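Local coordinates for uncharacterized protein (Legionella pneumophila subsp. pneumophila, PDB 5T2X), which is of unknown function, belongs to the DUF5630 family and folds into a mostly helical single chain without strands, at residues A[83-88]-A[92-97]. Sequence-based numbering, arbitrary orientation.
Sequences FEEYPP and SQLVKG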
ATOM      1  N   PHE A  83       7.533  11.994  -1.696  1.00 49.09           N
ATOM      2  CA  PHE A  83       6.788  10.875  -2.251  1.00 46.92           C
ATOM      3  C   PHE A  83       6.962  10.816  -3.764  1.00 45.17           C
ATOM      4  O   PHE A  83       7.114  11.839  -4.436  1.00 48.97           O
ATOM      5  CB  PHE A  83       5.302  10.989  -1.903  1.00 40.44           C
ATOM      6  CG  PHE A  83       4.998  10.758  -0.450  1.00 33.01           C
ATOM      7  CD1 PHE A  83       4.878  11.823   0.425  1.00 37.03           C
ATOM      8  CD2 PHE A  83       4.831   9.473   0.038  1.00 36.48           C
ATOM      9  CE1 PHE A  83       4.595  11.612   1.762  1.00 39.27           C
ATOM     10  CE2 PHE A  83       4.551   9.255   1.374  1.00 31.46           C
ATOM     11  CZ  PHE A  83       4.432  10.326   2.237  1.00 38.10           C
ATOM     12  N   GLU A  84       6.940   9.599  -4.296  1.00 39.63           N
ATOM     13  CA  GLU A  84       7.062   9.367  -5.726  1.00 44.32           C
ATOM     14  C   GLU A  84       5.859   8.573  -6.217  1.00 44.07           C
ATOM     15  O   GLU A  84       5.281   7.770  -5.478  1.00 44.92           O
ATOM     16  CB  GLU A  84       8.362   8.622  -6.062  1.00 42.58           C
ATOM     17  CG  GLU A  84       9.620   9.326  -5.574  1.00 53.40           C
ATOM     18  CD  GLU A  84      10.892   8.598  -5.968  1.00 63.91           C
ATOM     19  OE1 GLU A  84      10.820   7.685  -6.819  1.00 65.69           O
ATOM     20  OE2 GLU A  84      11.965   8.939  -5.426  1.00 60.28           O
ATOM     21  N   GLU A  85       5.484   8.808  -7.468  1.00 41.31           N
ATOM     22  CA  GLU A  85       4.356   8.130  -8.084  1.00 41.89           C
ATOM     23  C   GLU A  85       4.837   6.926  -8.882  1.00 43.53           C
ATOM     24  O   GLU A  85       5.929   6.934  -9.455  1.00 45.99           O
ATOM     25  CB  GLU A  85       3.581   9.081  -8.998  1.00 38.38           C
ATOM     26  CG  GLU A  85       3.229  10.412  -8.358  1.00 42.90           C
ATOM     27  CD  GLU A  85       2.576  11.371  -9.334  1.00 49.54           C
ATOM     28  OE1 GLU A  85       1.787  10.910 -10.185  1.00 54.42           O
ATOM     29  OE2 GLU A  85       2.860  12.586  -9.256  1.00 54.37           O
ATOM     30  N   TYR A  86       4.003   5.881  -8.911  1.00 42.62           N
ATOM     31  CA  TYR A  86       4.300   4.695  -9.701  1.00 38.02           C
ATOM     32  C   TYR A  86       3.020   3.904  -9.903  1.00 41.99           C
ATOM     33  O   TYR A  86       2.225   3.791  -8.960  1.00 43.33           O
ATOM     34  CB  TYR A  86       5.367   3.819  -9.033  1.00 41.47           C
ATOM     35  CG  TYR A  86       5.036   3.378  -7.623  1.00 47.08           C
ATOM     36  CD1 TYR A  86       4.405   2.162  -7.383  1.00 41.68           C
ATOM     37  CD2 TYR A  86       5.370   4.168  -6.530  1.00 37.97           C
ATOM     38  CE1 TYR A  86       4.106   1.753  -6.098  1.00 38.77           C
ATOM     39  CE2 TYR A  86       5.075   3.767  -5.241  1.00 34.42           C
ATOM     40  CZ  TYR A  86       4.445   2.559  -5.031  1.00 35.83           C
ATOM     41  OH  TYR A  86       4.151   2.156  -3.748  1.00 38.35           O
ATOM     42  N   PRO A  87       2.783   3.362 -11.094  1.00 46.60           N
ATOM     43  CA  PRO A  87       1.576   2.561 -11.326  1.00 45.65           C
ATOM     44  C   PRO A  87       1.642   1.253 -10.557  1.00 51.02           C
ATOM     45  O   PRO A  87       2.710   0.880 -10.049  1.00 41.04           O
ATOM     46  CB  PRO A  87       1.602   2.328 -12.846  1.00 42.83           C
ATOM     47  CG  PRO A  87       3.028   2.442 -13.215  1.00 44.57           C
ATOM     48  CD  PRO A  87       3.612   3.481 -12.304  1.00 43.01           C
ATOM     49  N   PRO A  88       0.524   0.510 -10.454  1.00 43.20           N
ATOM     50  CA  PRO A  88      -0.796   0.740 -11.062  1.00 39.36           C
ATOM     51  C   PRO A  88      -1.685   1.756 -10.337  1.00 47.75           C
ATOM     52  O   PRO A  88      -2.771   2.057 -10.832  1.00 53.49           O
ATOM     53  CB  PRO A  88      -1.434  -0.649 -11.017  1.00 41.08           C
ATOM     54  CG  PRO A  88      -0.841  -1.277  -9.811  1.00 36.31           C
ATOM     55  CD  PRO A  88       0.574  -0.772  -9.732  1.00 33.41           C
ATOM     56  N   SER A  92      -4.526  10.068  -7.188  1.00 28.27           N
ATOM     57  CA  SER A  92      -5.551  10.309  -6.176  1.00 35.17           C
ATOM     58  C   SER A  92      -5.572   9.189  -5.145  1.00 34.08           C
ATOM     59  O   SER A  92      -5.727   9.445  -3.945  1.00 40.03           O
ATOM     60  CB  SER A  92      -6.924  10.460  -6.829  1.00 29.79           C
ATOM     61  OG  SER A  92      -7.419   9.212  -7.279  1.00 41.45           O
ATOM     62  N   GLN A  93      -5.417   7.942  -5.596  1.00 34.60           N
ATOM     63  CA  GLN A  93      -5.299   6.828  -4.663  1.00 34.66           C
ATOM     64  C   GLN A  93      -4.087   7.000  -3.759  1.00 34.44           C
ATOM     65  O   GLN A  93      -4.136   6.666  -2.568  1.00 35.11           O
ATOM     66  CB  GLN A  93      -5.212   5.511  -5.430  1.00 28.41           C
ATOM     67  CG  GLN A  93      -6.478   5.157  -6.186  1.00 30.75           C
ATOM     68  CD  GLN A  93      -6.331   3.888  -6.996  1.00 30.72           C
ATOM     69  OE1 GLN A  93      -5.350   3.710  -7.718  1.00 39.01           O
ATOM     70  NE2 GLN A  93      -7.304   2.994  -6.876  1.00 39.12           N
ATOM     71  N   LEU A  94      -2.989   7.527  -4.304  1.00 31.34           N
ATOM     72  CA  LEU A  94      -1.801   7.756  -3.492  1.00 34.96           C
ATOM     73  C   LEU A  94      -2.047   8.836  -2.446  1.00 35.10           C
ATOM     74  O   LEU A  94      -1.676   8.672  -1.278  1.00 33.52           O
ATOM     75  CB  LEU A  94      -0.622   8.132  -4.389  1.00 31.95           C
ATOM     76  CG  LEU A  94       0.699   8.447  -3.686  1.00 38.76           C
ATOM     77  CD1 LEU A  94       1.184   7.250  -2.883  1.00 30.16           C
ATOM     78  CD2 LEU A  94       1.749   8.881  -4.696  1.00 34.91           C
ATOM     79  N   VAL A  95      -2.685   9.940  -2.842  1.00 35.67           N
ATOM     80  CA  VAL A  95      -2.903  11.050  -1.918  1.00 31.50           C
ATOM     81  C   VAL A  95      -3.945  10.680  -0.869  1.00 30.68           C
ATOM     82  O   VAL A  95      -3.755  10.924   0.329  1.00 31.75           O
ATOM     83  CB  VAL A  95      -3.305  12.318  -2.692  1.00 31.50           C
ATOM     84  CG1 VAL A  95      -3.731  13.413  -1.729  1.00 22.51           C
ATOM     85  CG2 VAL A  95      -2.151  12.793  -3.558  1.00 23.18           C
ATOM     86  N   LYS A  96      -5.065  10.092  -1.300  1.00 25.93           N
ATOM     87  CA  LYS A  96      -6.087   9.676  -0.345  1.00 31.45           C
ATOM     88  C   LYS A  96      -5.545   8.626   0.615  1.00 33.70           C
ATOM     89  O   LYS A  96      -5.842   8.659   1.815  1.00 35.57           O
ATOM     90  CB  LYS A  96      -7.315   9.138  -1.078  1.00 31.17           C
ATOM     91  CG  LYS A  96      -8.077  10.165  -1.893  1.00 27.08           C
ATOM     92  CD  LYS A  96      -9.229   9.496  -2.623  1.00 31.65           C
ATOM     93  CE  LYS A  96      -9.939  10.456  -3.558  1.00 32.17           C
ATOM     94  NZ  LYS A  96     -10.987   9.753  -4.349  1.00 34.22           N
ATOM     95  N   GLY A  97      -4.748   7.685   0.104  1.00 33.14           N
ATOM     96  CA  GLY A  97      -4.177   6.665   0.968  1.00 25.65           C
ATOM     97  C   GLY A  97      -3.247   7.243   2.017  1.00 31.86           C
ATOM     98  O   GLY A  97      -3.261   6.817   3.174  1.00 36.52           O
TER
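The flat peptide between Glu84 and Glu85 turns one face to Leu94, whose CD2 sits above the peptide plane beside the oxygen end of the carbonyl, 3.8 Å from Glu84 O. In this all-helical chain the contact is an extended loop, 83-88, packing on the first turns of helix 91-111, the helix it leads into. The rings of Phe83 and Tyr86 do not touch Leu94; that of Phe83 packs on Leu73 and Phe76 of helix 66-76 and meets Phe81 edge-to-face. Glu84 O also accepts a hydrogen bond from Asn219 ND2, so the methyl covers an acceptor already tied to helix 211-220. The closest CA pair is Glu85 with Leu94, at 7.7 Å. Leu94 supplies most of the helix side of the contact. It points at the loop from CB on, and CG, anti to the backbone N (chi1 178°) and beside the carbonyl carbon, continues from there and lets CD2 reach Glu84 O. Farther along, a cis peptide joins Pro87 to Pro88, just ahead of the helix start. The polar ends turn to other partners: Gln93 OE1 accepts a hydrogen bond from Thr90 N, just before helix 91-111, and Glu85 OE2 forms a salt bridge with Arg70 of helix 66-76. The aliphatic part of Glu85 grazes the leucine, with Glu85 CG 4.2 Å from Leu94 CD2.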